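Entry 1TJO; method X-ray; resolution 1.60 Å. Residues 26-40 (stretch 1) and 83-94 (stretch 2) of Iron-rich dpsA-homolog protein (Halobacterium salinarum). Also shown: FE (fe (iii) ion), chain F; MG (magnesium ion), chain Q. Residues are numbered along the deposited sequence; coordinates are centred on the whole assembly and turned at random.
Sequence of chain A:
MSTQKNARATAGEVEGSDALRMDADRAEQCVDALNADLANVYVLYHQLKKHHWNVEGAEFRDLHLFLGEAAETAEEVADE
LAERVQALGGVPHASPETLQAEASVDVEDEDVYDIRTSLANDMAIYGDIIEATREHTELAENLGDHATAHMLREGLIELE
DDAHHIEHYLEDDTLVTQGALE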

# COMPACT_ATOMS: atom_id res chain seq x y z
N ARG A 26 20.79 -15.52 37.07
CA ARG A 26 20.48 -14.20 36.52
C ARG A 26 19.08 -14.21 35.92
O ARG A 26 18.27 -13.35 36.21
N ALA A 27 18.81 -15.23 35.12
CA ALA A 27 17.54 -15.36 34.40
C ALA A 27 16.37 -15.43 35.36
O ALA A 27 15.32 -14.83 35.13
N GLU A 28 16.55 -16.15 36.46
CA GLU A 28 15.47 -16.29 37.45
C GLU A 28 15.01 -14.95 38.04
O GLU A 28 13.81 -14.73 38.24
N GLN A 29 15.95 -14.04 38.29
CA GLN A 29 15.60 -12.71 38.82
C GLN A 29 14.79 -11.91 37.82
O GLN A 29 13.79 -11.30 38.18
N CYS A 30 15.22 -11.96 36.57
CA CYS A 30 14.50 -11.29 35.50
C CYS A 30 13.13 -11.93 35.30
O CYS A 30 12.17 -11.23 35.13
N VAL A 31 13.03 -13.26 35.28
CA VAL A 31 11.76 -13.93 35.03
C VAL A 31 10.76 -13.63 36.12
O VAL A 31 9.61 -13.42 35.85
N ASP A 32 11.19 -13.60 37.37
CA ASP A 32 10.31 -13.26 38.48
C ASP A 32 9.64 -11.91 38.24
O ASP A 32 8.40 -11.75 38.44
N ALA A 33 10.43 -10.98 37.73
CA ALA A 33 9.94 -9.63 37.48
C ALA A 33 9.01 -9.60 36.28
O ALA A 33 7.91 -9.06 36.36
N LEU A 34 9.44 -10.20 35.17
CA LEU A 34 8.66 -10.18 33.95
C LEU A 34 7.30 -10.89 34.14
O LEU A 34 6.28 -10.44 33.62
N ASN A 35 7.28 -12.02 34.82
CA ASN A 35 6.03 -12.77 35.03
C ASN A 35 5.03 -11.98 35.86
O ASN A 35 3.80 -12.01 35.63
N ALA A 36 5.56 -11.25 36.84
CA ALA A 36 4.70 -10.43 37.68
C ALA A 36 4.06 -9.31 36.82
O ALA A 36 2.85 -9.04 36.93
N ASP A 37 4.88 -8.71 35.96
CA ASP A 37 4.44 -7.70 34.99
C ASP A 37 3.43 -8.27 34.04
O ASP A 37 2.42 -7.67 33.80
N LEU A 38 3.70 -9.44 33.51
CA LEU A 38 2.79 -10.08 32.58
C LEU A 38 1.40 -10.24 33.16
O LEU A 38 0.42 -10.03 32.50
N ALA A 39 1.32 -10.68 34.39
CA ALA A 39 0.02 -10.91 35.04
C ALA A 39 -0.74 -9.60 35.14
O ALA A 39 -1.94 -9.48 34.81
N ASN A 40 -0.05 -8.56 35.57
CA ASN A 40 -0.68 -7.24 35.68
C ASN A 40 -1.10 -6.68 34.32
O ASN A 40 -2.19 -6.14 34.18
N GLU A 83 7.06 -13.80 25.90
CA GLU A 83 8.09 -14.41 25.06
C GLU A 83 9.50 -14.26 25.68
O GLU A 83 10.32 -15.16 25.52
N ARG A 84 9.73 -13.17 26.38
CA ARG A 84 11.03 -12.98 27.08
C ARG A 84 11.18 -13.94 28.25
O ARG A 84 12.25 -14.51 28.45
N VAL A 85 10.12 -14.14 29.04
CA VAL A 85 10.15 -15.17 30.08
C VAL A 85 10.54 -16.51 29.50
O VAL A 85 11.44 -17.16 30.02
N GLN A 86 9.90 -16.88 28.41
CA GLN A 86 10.20 -18.15 27.76
C GLN A 86 11.64 -18.21 27.20
O GLN A 86 12.32 -19.20 27.42
N ALA A 87 12.12 -17.11 26.62
CA ALA A 87 13.47 -17.05 26.07
C ALA A 87 14.52 -17.22 27.14
O ALA A 87 15.57 -17.80 26.86
N LEU A 88 14.21 -16.75 28.35
CA LEU A 88 15.12 -16.86 29.48
C LEU A 88 14.97 -18.19 30.23
O LEU A 88 15.59 -18.38 31.28
N GLY A 89 14.15 -19.09 29.70
CA GLY A 89 14.02 -20.44 30.22
C GLY A 89 12.99 -20.62 31.33
O GLY A 89 13.05 -21.59 32.08
N GLY A 90 12.09 -19.66 31.47
CA GLY A 90 10.99 -19.74 32.39
C GLY A 90 9.68 -20.14 31.74
O GLY A 90 9.60 -20.33 30.51
N VAL A 91 8.64 -20.20 32.57
CA VAL A 91 7.30 -20.52 32.13
C VAL A 91 6.35 -19.34 32.34
O VAL A 91 6.02 -18.98 33.45
N PRO A 92 5.93 -18.70 31.27
CA PRO A 92 5.08 -17.53 31.43
C PRO A 92 3.72 -17.90 31.99
O PRO A 92 3.13 -18.92 31.62
N HIS A 93 3.17 -17.07 32.86
CA HIS A 93 1.83 -17.36 33.40
C HIS A 93 0.87 -17.37 32.21
O HIS A 93 1.01 -16.50 31.34
N ALA A 94 -0.08 -18.32 32.17
CA ALA A 94 -0.86 -18.52 30.98
C ALA A 94 -2.36 -18.48 31.15
O ALA A 94 -3.05 -17.76 30.42

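What fills the apolar centre? Val-31 and Leu-34 meet Val-85 and Leu-88 where the two helices run nearly antiparallel, 157° apart. Val-31 (chi1 t) sets CG1 3.9 Å from Val-85 CG1 and CG2 3.9 Å from Leu-88 CB. Leu-34 (m, t) points toward the second stretch, its CB 3.6 Å from Val-85 CG2.

How does the packing continue on each side of Val-31? Leu-88 (m, t), just past its helix, points back at the first: its CD1 lies 3.9 Å from Cys-30 CB, and its CB 4.2 Å from Ala-27 CB. Farther along, Leu-38 (t, p) brings CD2 3.9 Å from Pro-92 CB. Gly-90 leaves room for Val-31, because a CB there would fall 2.9 Å from Val-31 CG1.

What holds the loop to the helix? Asn-35, with chi1 at -112°, uses both ends of its amide: ND2 donates to Val-91 O (3.0 Å), and OD1 accepts from His-93 N (3.0 Å). The His-93 side chain (chi1 m) folds back so that one ring face covers Asn-35 CG.

Where do the metals sit? Both lie off this contact: Glu-83 OE1 binds FE at 1.9 Å, while Gln-86, whose CB points away, binds MG through OE1 at 2.4 Å. Water 1, an MG ligand, also donates to Gln-86 O.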

# COMPACT_ATOMS: atom_id res chain seq x y z
CB ARG A 26 21.51 -13.86 35.40
CG ARG A 26 21.85 -12.41 35.22
CD ARG A 26 23.37 -12.15 35.05
NE ARG A 26 23.95 -12.88 33.93
CZ ARG A 26 24.35 -12.37 32.75
NH1 ARG A 26 24.23 -11.08 32.45
NH2 ARG A 26 24.87 -13.19 31.84
CB ALA A 27 17.55 -16.59 33.51
CB GLU A 28 15.90 -17.26 38.55
CG GLU A 28 14.75 -17.68 39.45
CD GLU A 28 15.21 -18.60 40.55
OE1 GLU A 28 16.35 -19.13 40.45
OE2 GLU A 28 14.43 -18.78 41.51
CB GLN A 29 16.86 -11.93 39.19
CG GLN A 29 17.55 -12.51 40.39
CD GLN A 29 18.88 -11.82 40.68
OE1 GLN A 29 18.91 -10.70 41.19
NE2 GLN A 29 19.98 -12.49 40.34
CB CYS A 30 15.31 -11.34 34.21
SG CYS A 30 16.62 -10.05 34.15
CB VAL A 31 11.95 -15.43 34.84
CG1 VAL A 31 10.64 -16.21 35.01
CG2 VAL A 31 12.59 -15.70 33.53
CB ASP A 32 11.07 -13.23 39.81
CG ASP A 32 11.52 -14.62 40.28
OD1 ASP A 32 11.15 -15.65 39.66
OD2 ASP A 32 12.25 -14.75 41.30
CB ALA A 33 11.07 -8.71 37.27
CB LEU A 34 9.45 -10.83 32.81
CG LEU A 34 10.72 -10.08 32.36
CD1 LEU A 34 11.53 -10.97 31.49
CD2 LEU A 34 10.34 -8.83 31.63
CB ASN A 35 6.30 -14.15 35.67
CG ASN A 35 6.00 -15.30 34.73
OD1 ASN A 35 5.32 -15.10 33.70
ND2 ASN A 35 6.48 -16.50 35.06
CB ALA A 36 5.52 -9.85 38.84
CB ASP A 37 5.59 -7.12 34.18
CG ASP A 37 6.47 -6.21 34.99
OD1 ASP A 37 6.00 -5.75 36.07
OD2 ASP A 37 7.64 -5.94 34.60
CB LEU A 38 3.36 -11.45 32.21
CG LEU A 38 2.44 -12.39 31.40
CD1 LEU A 38 2.06 -11.79 30.09
CD2 LEU A 38 3.18 -13.69 31.14
CB ALA A 39 0.23 -11.54 36.39
CB ASN A 40 0.26 -6.27 36.39
CG ASN A 40 0.29 -6.49 37.86
OD1 ASN A 40 -0.66 -7.01 38.44
ND2 ASN A 40 1.41 -6.10 38.49
CB GLU A 83 8.02 -13.85 23.65
CG GLU A 83 6.68 -14.28 23.05
CD GLU A 83 6.48 -13.95 21.59
OE1 GLU A 83 5.40 -14.28 21.01
OE2 GLU A 83 7.41 -13.38 21.02
CB ARG A 84 11.22 -11.52 27.48
CG ARG A 84 12.63 -11.18 27.89
CD ARG A 84 13.63 -11.36 26.74
NE ARG A 84 14.97 -11.03 27.19
CZ ARG A 84 16.07 -11.29 26.49
NH1 ARG A 84 15.98 -11.83 25.27
NH2 ARG A 84 17.27 -10.99 27.03
CB VAL A 85 8.80 -15.34 30.75
CG1 VAL A 85 8.72 -16.57 31.66
CG2 VAL A 85 8.52 -14.07 31.59
CB GLN A 86 9.17 -18.43 26.69
CG GLN A 86 8.89 -19.86 26.49
CD GLN A 86 9.93 -20.43 25.64
OE1 GLN A 86 10.32 -21.60 25.77
NE2 GLN A 86 10.45 -19.61 24.79
CB ALA A 87 13.72 -15.79 25.31
CB LEU A 88 14.93 -15.69 30.41
CG LEU A 88 15.32 -14.31 29.86
CD1 LEU A 88 15.00 -13.29 30.86
CD2 LEU A 88 16.78 -14.24 29.48
CB VAL A 91 6.76 -21.77 32.92
CG1 VAL A 91 5.36 -22.10 32.52
CG2 VAL A 91 7.64 -22.95 32.69
CB PRO A 92 4.96 -16.97 30.04
CG PRO A 92 5.30 -18.09 29.15
CD PRO A 92 6.23 -19.00 29.86
CB HIS A 93 1.37 -16.30 34.39
CG HIS A 93 2.23 -16.16 35.61
ND1 HIS A 93 2.72 -17.22 36.34
CD2 HIS A 93 2.71 -15.04 36.20
CE1 HIS A 93 3.44 -16.76 37.35
NE2 HIS A 93 3.46 -15.44 37.29
CB ALA A 94 -0.43 -19.82 30.32
FE FE F . 3.91 -13.55 20.09
MG MG Q . 12.45 -22.62 25.26
O HOH W 1 13.58 -20.84 25.39
O HOH W 2 2.06 -12.71 19.14
O HOH W 3 4.82 -13.20 18.41
O HOH W 4 12.55 -23.43 27.24
O HOH W 5 14.24 -23.62 24.84